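Side-chain contacts in endoglucanase EG-II (Hypocrea jecorina, PDB 3QR3), which probably cleaves internal beta-1,4-glucosidic bonds of cellulose, as a family 5 endoglucanase with a TIM-barrel catalytic domain: residues Thr81-Tyr86 with Ser134-Gln139; Leu128-Ala133 with Arg170-Thr175; Thr58-Pro63 with Gln91-Leu96. All coordinates share one frame; numbering follows the deposited sequence.

Contact 1: residues Thr81-Tyr86 with Ser134-Gln139; sequences TSISKY and SKYASQ
With CG1 of Ile83 anti to the backbone N (chi1 -170°), this branch points off helix 80-95 toward helix 122-136, where Lys135 reaches back with its first three torsions extended. The two side chains run alongside and pass each other in opposite directions, so they meet by their flanks. CG1 of Ile83 lies 3.7 Å from CE of Lys135 and equally near CD, while CD1 of Ile83 is 4.0 Å from the same CD. Contact falls on the apolar methylenes of the lysine; the bend about the CD-CE bond (chi4 71°) turns NZ out of the line of the extended chain.

The helices are neighbours in the outer ring of the TIM barrel. Helix 80-95 follows strand 59-64, and helix 122-136 follows strand 99-104, the next strand of the barrel. Ile83 bridges the gap near the beginning of one helix, against the last turn of the other, and its CD1 also rests on Leu132, one turn before Tyr136.

Tyr136 adds a second, looser layer. Its OH comes within 4.4 Å of CD1 of Ile83, but the polar partner of this hydroxyl is the carboxylate of Asp87, one turn further along helix 80-95, which would fix the direction of the phenol. CG of Lys135 sits 4.0 Å above the Tyr136 ring plane, over its centre, making the aliphatic start of the lysine a lid on one ring face. At the ring edge, in its plane, lies OE1 of Gln139, whose hydrogen bond is to NE2 of Gln91. A type I beta turn from Tyr136 to Gln139, closed by a 2.9 Å bond from Gln139 N to Tyr136 O, brings the amide back beside the ring. On helix 80-95, Tyr86 turns its hydroxyl to the carbonyl O of Leu62 in strand 59-64.

Contact 2: residues Leu128-Ala133 with Arg170-Thr175; sequences LWSQLA and RNAGAT
Ala133 on helix 122-136 directs its methyl at the end of helix 155-171, where Ala172 and Ala174 point back at it with nearly parallel CA-CB bonds. CB of Ala133 meets CB of Ala172 at 3.7 Å and CB of Ala174 at 4.0 Å. Seen from CB of Ala133, these two methyls lie in directions about at right angles, so that its own methyl sits in the corner between them. Side chains this small allow a close backbone approach, with CA of Ala133 only 5.5 Å from CA of Ala174. Ala172 also lays its methyl against the backbone, its CB 3.8 Å from O of Ser130, and Ile169 covers both Ala133 and Ala174.

The turn that presents the two alanines is held from behind. Arg170, whose side chain leaves on the far side, folds back to donate NH1 to O of Ala174 over 2.8 Å, in a fairly straight bond (162° at the hydrogen). The acceptor lies in the guanidinium plane, and the same nitrogen also bonds the carbonyl O of Gln177, so one arginine end grips two points of the chain running on to strand 179-182. Ala174 is itself the centre of an inverse gamma turn. Between the alanines, Gly173 takes a positive phi (105°) and ends the helix in a Schellman motif, here packed against a neighbouring outer helix of the TIM barrel.

Contact 3: residues Thr58-Pro63 with Gln91-Leu96; sequences TIFRLP and QGCLSL
Strand 59-64 and helix 80-95 form the first two elements of a beta-alpha-beta crossover in the barrel, and this contact packs the helix's last turns onto the outward side of the strand. Phe60 meets Cys93 through its ring edge: SG of Cys93 lies 3.9 Å from CD2 of Phe60, near the ring plane, and 5.2 Å from the ring centroid, 83° off the normal. This is a sulfur-aromatic contact at the edge. Cys93 SG stands anti to its own backbone N (chi1 169°), which carries it toward the strand, where it also touches CB of Phe60. Two residues along, Leu62 offers CD1 to CB of Cys93 at 4.4 Å, a looser touch. Phe51 and Val52 of helix 44-55 also pack on Phe60, while Arg61, between the two, points the opposite way and forms a salt bridge with Glu260.

In the helix's last turn, O of Gln91 accepts from both N and OG of Ser95, from opposite faces of its plane. SG of Cys93 is disulfide-bonded to Cys100 of strand 99-104, so a covalent link ties helix to following strand within this beta-alpha-beta unit of the TIM barrel.

In the fold
Contact 3 is the core contact, strand against helix, with all its touching residues buried; contacts 1 and 2 join outer elements and are partly buried. Helix 80-95 serves contacts 1 and 3, near its beginning and its end, and helix 122-136 serves contacts 1 and 2, so the three form a chain running round the barrel wall. Contacts 1 and 2 touch where Ala137 packs on Gly173, whereas contacts 2 and 3 stay about 8 Å apart at their nearest atoms. The chemistry follows position: a lysine's methylenes lie against isoleucine near the surface, bare methyls meet where backbones crowd, and sulfur faces an aromatic edge inside.

Contact 1: residues Thr81-Tyr86 with Ser134-Gln139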
loop_
_atom_site.group_PDB
_atom_site.type_symbol
_atom_site.label_atom_id
_atom_site.label_comp_id
_atom_site.label_asym_id
_atom_site.label_seq_id
_atom_site.Cartn_x
_atom_site.Cartn_y
_atom_site.Cartn_z
ATOM N N THR A 81 1.572 7.861 21.672
ATOM C CA THR A 81 2.136 6.521 21.704
ATOM C C THR A 81 2.052 5.865 20.339
ATOM O O THR A 81 3.040 5.335 19.827
ATOM C CB THR A 81 1.408 5.615 22.704
ATOM O OG1 THR A 81 1.535 6.164 24.020
ATOM C CG2 THR A 81 2.008 4.221 22.662
ATOM N N SER A 82 0.863 5.885 19.755
ATOM C CA SER A 82 0.634 5.204 18.485
ATOM C C SER A 82 1.580 5.703 17.401
ATOM O O SER A 82 2.212 4.904 16.700
ATOM C CB SER A 82 -0.818 5.385 18.039
ATOM O OG SER A 82 -1.693 4.835 19.005
ATOM N N ILE A 83 1.686 7.022 17.259
ATOM C CA ILE A 83 2.504 7.577 16.177
ATOM C C ILE A 83 3.983 7.310 16.451
ATOM O O ILE A 83 4.754 7.067 15.540
ATOM C CB ILE A 83 2.224 9.085 15.926
ATOM C CG1 ILE A 83 2.904 9.548 14.636
ATOM C CG2 ILE A 83 2.689 9.937 17.108
ATOM C CD1 ILE A 83 2.456 8.784 13.394
ATOM N N SER A 84 4.359 7.319 17.724
ATOM C CA SER A 84 5.723 7.006 18.133
ATOM C C SER A 84 6.124 5.572 17.748
ATOM O O SER A 84 7.215 5.329 17.231
ATOM C CB SER A 84 5.863 7.206 19.648
ATOM O OG SER A 84 7.157 6.835 20.089
ATOM N N LYS A 85 5.238 4.620 18.018
ATOM C CA LYS A 85 5.473 3.229 17.648
ATOM C C LYS A 85 5.494 3.071 16.125
ATOM O O LYS A 85 6.412 2.486 15.566
ATOM C CB LYS A 85 4.397 2.327 18.260
ATOM C CG LYS A 85 4.474 2.186 19.790
ATOM C CD LYS A 85 5.787 1.522 20.217
ATOM C CE LYS A 85 5.814 1.253 21.722
ATOM N NZ LYS A 85 6.966 0.384 22.097
ATOM N N TYR A 86 4.475 3.589 15.451
ATOM C CA TYR A 86 4.408 3.474 13.994
ATOM C C TYR A 86 5.603 4.140 13.322
ATOM O O TYR A 86 6.156 3.620 12.351
ATOM C CB TYR A 86 3.097 4.058 13.468
ATOM C CG TYR A 86 2.915 3.903 11.980
ATOM C CD1 TYR A 86 2.696 2.656 11.416
ATOM C CD2 TYR A 86 2.959 5.011 11.139
ATOM C CE1 TYR A 86 2.517 2.509 10.048
ATOM C CE2 TYR A 86 2.784 4.884 9.777
ATOM C CZ TYR A 86 2.560 3.636 9.235
ATOM O OH TYR A 86 2.396 3.507 7.881
ATOM N N SER A 134 2.427 16.953 7.959
ATOM C CA SER A 134 3.248 17.851 8.764
ATOM C C SER A 134 4.415 17.096 9.405
ATOM O O SER A 134 5.554 17.571 9.403
ATOM C CB SER A 134 2.402 18.532 9.837
ATOM O OG SER A 134 3.208 19.365 10.654
ATOM N N LYS A 135 4.134 15.912 9.940
ATOM C CA LYS A 135 5.187 15.113 10.562
ATOM C C LYS A 135 6.263 14.739 9.545
ATOM O O LYS A 135 7.450 14.799 9.837
ATOM C CB LYS A 135 4.611 13.837 11.175
ATOM C CG LYS A 135 5.657 12.953 11.861
ATOM C CD LYS A 135 5.004 11.814 12.647
ATOM C CE LYS A 135 6.033 11.064 13.485
ATOM N NZ LYS A 135 6.526 11.879 14.634
ATOM N N TYR A 136 5.838 14.366 8.342
ATOM C CA TYR A 136 6.752 13.795 7.362
ATOM C C TYR A 136 7.178 14.754 6.251
ATOM O O TYR A 136 7.845 14.348 5.305
ATOM C CB TYR A 136 6.131 12.524 6.777
ATOM C CG TYR A 136 6.052 11.428 7.811
ATOM C CD1 TYR A 136 7.204 10.946 8.404
ATOM C CD2 TYR A 136 4.832 10.905 8.226
ATOM C CE1 TYR A 136 7.158 9.961 9.367
ATOM C CE2 TYR A 136 4.774 9.904 9.196
ATOM C CZ TYR A 136 5.944 9.439 9.757
ATOM O OH TYR A 136 5.925 8.452 10.724
ATOM N N ALA A 137 6.802 16.023 6.381
ATOM C CA ALA A 137 7.042 17.004 5.322
ATOM C C ALA A 137 8.486 17.025 4.819
ATOM O O ALA A 137 8.723 17.177 3.624
ATOM C CB ALA A 137 6.610 18.401 5.774
ATOM N N SER A 138 9.446 16.867 5.726
ATOM C CA SER A 138 10.856 17.000 5.364
ATOM C C SER A 138 11.468 15.700 4.850
ATOM O O SER A 138 12.630 15.681 4.466
ATOM C CB SER A 138 11.674 17.500 6.556
ATOM O OG SER A 138 11.729 16.511 7.574
ATOM N N GLN A 139 10.692 14.618 4.839
ATOM C CA GLN A 139 11.212 13.318 4.395
ATOM C C GLN A 139 10.625 12.910 3.046
ATOM O O GLN A 139 9.508 12.396 2.971
ATOM C CB GLN A 139 10.965 12.259 5.466
ATOM C CG GLN A 139 11.601 12.633 6.794
ATOM C CD GLN A 139 11.546 11.518 7.820
ATOM O OE1 GLN A 139 10.477 11.175 8.331
ATOM N NE2 GLN A 139 12.703 10.962 8.148
#

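Contact 2: residues Leu128-Ala133 with Arg170-Thr175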
loop_
_atom_site.group_PDB
_atom_site.type_symbol
_atom_site.label_atom_id
_atom_site.label_comp_id
_atom_site.label_asym_id
_atom_site.label_seq_id
_atom_site.Cartn_x
_atom_site.Cartn_y
_atom_site.Cartn_z
ATOM N N LEU A 128 -6.519 13.906 9.619
ATOM C CA LEU A 128 -5.563 12.817 9.804
ATOM C C LEU A 128 -4.361 13.037 8.883
ATOM O O LEU A 128 -3.217 13.045 9.325
ATOM C CB LEU A 128 -6.221 11.471 9.498
ATOM C CG LEU A 128 -5.260 10.292 9.336
ATOM C CD1 LEU A 128 -4.709 9.882 10.697
ATOM C CD2 LEU A 128 -5.948 9.110 8.629
ATOM N N TRP A 129 -4.630 13.256 7.602
ATOM C CA TRP A 129 -3.556 13.389 6.628
ATOM C C TRP A 129 -2.751 14.675 6.788
ATOM O O TRP A 129 -1.557 14.705 6.504
ATOM C CB TRP A 129 -4.079 13.213 5.201
ATOM C CG TRP A 129 -4.173 11.767 4.845
ATOM C CD1 TRP A 129 -5.310 11.036 4.633
ATOM C CD2 TRP A 129 -3.080 10.855 4.704
ATOM N NE1 TRP A 129 -4.987 9.732 4.345
ATOM C CE2 TRP A 129 -3.624 9.595 4.382
ATOM C CE3 TRP A 129 -1.690 10.984 4.810
ATOM C CZ2 TRP A 129 -2.825 8.465 4.166
ATOM C CZ3 TRP A 129 -0.897 9.857 4.598
ATOM C CH2 TRP A 129 -1.470 8.618 4.281
ATOM N N SER A 130 -3.391 15.731 7.269
ATOM C CA SER A 130 -2.681 16.988 7.470
ATOM C C SER A 130 -1.595 16.787 8.532
ATOM O O SER A 130 -0.462 17.258 8.395
ATOM C CB SER A 130 -3.664 18.088 7.883
ATOM O OG SER A 130 -3.016 19.337 7.986
ATOM N N GLN A 131 -1.940 16.058 9.587
ATOM C CA GLN A 131 -0.987 15.780 10.648
ATOM C C GLN A 131 0.161 14.890 10.191
ATOM O O GLN A 131 1.318 15.156 10.509
ATOM C CB GLN A 131 -1.686 15.147 11.851
ATOM C CG GLN A 131 -2.670 16.078 12.530
ATOM C CD GLN A 131 -3.351 15.397 13.685
ATOM O OE1 GLN A 131 -2.791 15.298 14.771
ATOM N NE2 GLN A 131 -4.560 14.909 13.453
ATOM N N LEU A 132 -0.154 13.832 9.453
ATOM C CA LEU A 132 0.889 12.957 8.927
ATOM C C LEU A 132 1.814 13.724 7.982
ATOM O O LEU A 132 3.027 13.577 8.036
ATOM C CB LEU A 132 0.270 11.750 8.224
ATOM C CG LEU A 132 -0.427 10.777 9.175
ATOM C CD1 LEU A 132 -1.230 9.736 8.394
ATOM C CD2 LEU A 132 0.624 10.119 10.068
ATOM N N ALA A 133 1.233 14.548 7.121
ATOM C CA ALA A 133 2.019 15.339 6.183
ATOM C C ALA A 133 2.945 16.299 6.925
ATOM O O ALA A 133 4.105 16.455 6.560
ATOM C CB ALA A 133 1.095 16.115 5.249
ATOM N N ARG A 170 -0.156 18.845 0.697
ATOM C CA ARG A 170 0.727 19.838 0.095
ATOM C C ARG A 170 0.813 21.114 0.943
ATOM O O ARG A 170 1.900 21.659 1.147
ATOM C CB ARG A 170 0.269 20.174 -1.331
ATOM C CG ARG A 170 0.341 19.012 -2.331
ATOM C CD ARG A 170 1.730 18.367 -2.390
ATOM N NE ARG A 170 1.827 17.401 -3.487
ATOM C CZ ARG A 170 2.681 16.381 -3.537
ATOM N NH1 ARG A 170 3.528 16.150 -2.542
ATOM N NH2 ARG A 170 2.677 15.575 -4.583
ATOM N N ASN A 171 -0.340 21.588 1.418
ATOM C CA ASN A 171 -0.398 22.776 2.265
ATOM C C ASN A 171 0.319 22.604 3.601
ATOM O O ASN A 171 0.715 23.588 4.221
ATOM C CB ASN A 171 -1.853 23.194 2.520
ATOM C CG ASN A 171 -2.508 23.838 1.298
ATOM O OD1 ASN A 171 -1.858 24.114 0.294
ATOM N ND2 ASN A 171 -3.806 24.071 1.389
ATOM N N ALA A 172 0.485 21.360 4.043
ATOM C CA ALA A 172 1.194 21.089 5.294
ATOM C C ALA A 172 2.707 21.096 5.098
ATOM O O ALA A 172 3.464 20.930 6.054
ATOM C CB ALA A 172 0.751 19.764 5.873
ATOM N N GLY A 173 3.148 21.267 3.857
ATOM C CA GLY A 173 4.575 21.333 3.574
ATOM C C GLY A 173 5.157 20.090 2.922
ATOM O O GLY A 173 6.333 20.075 2.555
ATOM N N ALA A 174 4.348 19.041 2.767
ATOM C CA ALA A 174 4.831 17.823 2.108
ATOM C C ALA A 174 4.705 17.956 0.596
ATOM O O ALA A 174 3.802 17.389 -0.027
ATOM C CB ALA A 174 4.083 16.579 2.619
ATOM N N THR A 175 5.629 18.705 0.009
ATOM C CA THR A 175 5.500 19.121 -1.377
ATOM C C THR A 175 6.327 18.274 -2.330
ATOM O O THR A 175 6.114 18.331 -3.540
ATOM C CB THR A 175 5.903 20.599 -1.551
ATOM O OG1 THR A 175 7.250 20.780 -1.101
ATOM C CG2 THR A 175 4.982 21.494 -0.742
#

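Contact 3: residues Thr58-Pro63 with Gln91-Leu96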
loop_
_atom_site.group_PDB
_atom_site.type_symbol
_atom_site.label_atom_id
_atom_site.label_comp_id
_atom_site.label_asym_id
_atom_site.label_seq_id
_atom_site.Cartn_x
_atom_site.Cartn_y
_atom_site.Cartn_z
ATOM N N THR A 58 13.305 -1.847 -2.970
ATOM C CA THR A 58 13.484 -0.408 -2.786
ATOM C C THR A 58 12.247 0.301 -2.234
ATOM O O THR A 58 12.248 1.521 -2.034
ATOM C CB THR A 58 13.856 0.241 -4.113
ATOM O OG1 THR A 58 12.979 -0.265 -5.129
ATOM C CG2 THR A 58 15.294 -0.113 -4.486
ATOM N N ILE A 59 11.186 -0.452 -1.981
ATOM C CA ILE A 59 9.995 0.147 -1.394
ATOM C C ILE A 59 9.313 -0.812 -0.416
ATOM O O ILE A 59 9.355 -2.026 -0.593
ATOM C CB ILE A 59 9.015 0.605 -2.494
ATOM C CG1 ILE A 59 7.934 1.532 -1.920
ATOM C CG2 ILE A 59 8.410 -0.606 -3.211
ATOM C CD1 ILE A 59 7.291 2.438 -2.950
ATOM N N PHE A 60 8.724 -0.259 0.637
ATOM C CA PHE A 60 7.866 -1.039 1.533
ATOM C C PHE A 60 6.594 -0.275 1.811
ATOM O O PHE A 60 6.587 0.950 1.830
ATOM C CB PHE A 60 8.597 -1.395 2.830
ATOM C CG PHE A 60 9.846 -2.177 2.582
ATOM C CD1 PHE A 60 9.774 -3.511 2.243
ATOM C CD2 PHE A 60 11.080 -1.557 2.611
ATOM C CE1 PHE A 60 10.922 -4.242 1.961
ATOM C CE2 PHE A 60 12.235 -2.276 2.344
ATOM C CZ PHE A 60 12.152 -3.623 2.015
ATOM N N ARG A 61 5.511 -1.013 1.995
ATOM C CA ARG A 61 4.233 -0.423 2.329
ATOM C C ARG A 61 3.915 -0.837 3.754
ATOM O O ARG A 61 4.074 -2.011 4.117
ATOM C CB ARG A 61 3.171 -0.946 1.371
ATOM C CG ARG A 61 1.787 -0.345 1.535
ATOM C CD ARG A 61 1.027 -0.580 0.246
ATOM N NE ARG A 61 -0.363 -0.124 0.228
ATOM C CZ ARG A 61 -1.403 -0.875 0.569
ATOM N NH1 ARG A 61 -1.226 -2.113 1.035
ATOM N NH2 ARG A 61 -2.625 -0.373 0.467
ATOM N N LEU A 62 3.479 0.127 4.561
ATOM C CA LEU A 62 3.286 -0.098 5.995
ATOM C C LEU A 62 1.841 0.176 6.386
ATOM O O LEU A 62 1.495 1.295 6.803
ATOM C CB LEU A 62 4.229 0.799 6.800
ATOM C CG LEU A 62 5.716 0.807 6.410
ATOM C CD1 LEU A 62 6.517 1.714 7.349
ATOM C CD2 LEU A 62 6.302 -0.597 6.422
ATOM N N PRO A 63 0.984 -0.843 6.245
ATOM C CA PRO A 63 -0.444 -0.717 6.533
ATOM C C PRO A 63 -0.677 -0.412 7.992
ATOM O O PRO A 63 -0.040 -1.026 8.848
ATOM C CB PRO A 63 -0.989 -2.115 6.224
ATOM C CG PRO A 63 -0.000 -2.733 5.345
ATOM C CD PRO A 63 1.328 -2.190 5.774
ATOM N N GLN A 91 10.754 4.925 10.093
ATOM C CA GLN A 91 12.170 5.278 10.065
ATOM C C GLN A 91 13.060 4.081 9.736
ATOM O O GLN A 91 14.082 4.231 9.079
ATOM C CB GLN A 91 12.605 5.946 11.374
ATOM C CG GLN A 91 11.864 7.245 11.684
ATOM C CD GLN A 91 11.874 8.225 10.510
ATOM O OE1 GLN A 91 12.868 8.355 9.800
ATOM N NE2 GLN A 91 10.754 8.912 10.303
ATOM N N GLY A 92 12.661 2.889 10.167
ATOM C CA GLY A 92 13.438 1.703 9.862
ATOM C C GLY A 92 13.469 1.480 8.365
ATOM O O GLY A 92 14.492 1.116 7.779
ATOM N N CYS A 93 12.324 1.709 7.743
ATOM C CA CYS A 93 12.190 1.586 6.300
ATOM C C CYS A 93 13.027 2.663 5.597
ATOM O O CYS A 93 13.794 2.377 4.677
ATOM C CB CYS A 93 10.710 1.717 5.926
ATOM S SG CYS A 93 10.389 1.891 4.183
ATOM N N LEU A 94 12.898 3.902 6.056
ATOM C CA LEU A 94 13.610 5.024 5.433
ATOM C C LEU A 94 15.130 4.927 5.617
ATOM O O LEU A 94 15.889 5.363 4.762
ATOM C CB LEU A 94 13.106 6.357 5.996
ATOM C CG LEU A 94 11.664 6.778 5.705
ATOM C CD1 LEU A 94 11.331 7.993 6.527
ATOM C CD2 LEU A 94 11.447 7.060 4.211
ATOM N N SER A 95 15.558 4.352 6.734
ATOM C CA SER A 95 16.981 4.222 7.051
ATOM C C SER A 95 17.709 3.308 6.087
ATOM O O SER A 95 18.932 3.365 5.963
ATOM C CB SER A 95 17.164 3.703 8.479
ATOM O OG SER A 95 16.798 4.697 9.428
ATOM N N LEU A 96 16.946 2.458 5.412
ATOM C CA LEU A 96 17.491 1.523 4.441
ATOM C C LEU A 96 17.572 2.142 3.046
ATOM O O LEU A 96 17.916 1.462 2.083
ATOM C CB LEU A 96 16.616 0.268 4.403
ATOM C CG LEU A 96 16.679 -0.568 5.681
ATOM C CD1 LEU A 96 15.494 -1.513 5.761
ATOM C CD2 LEU A 96 17.996 -1.331 5.734
#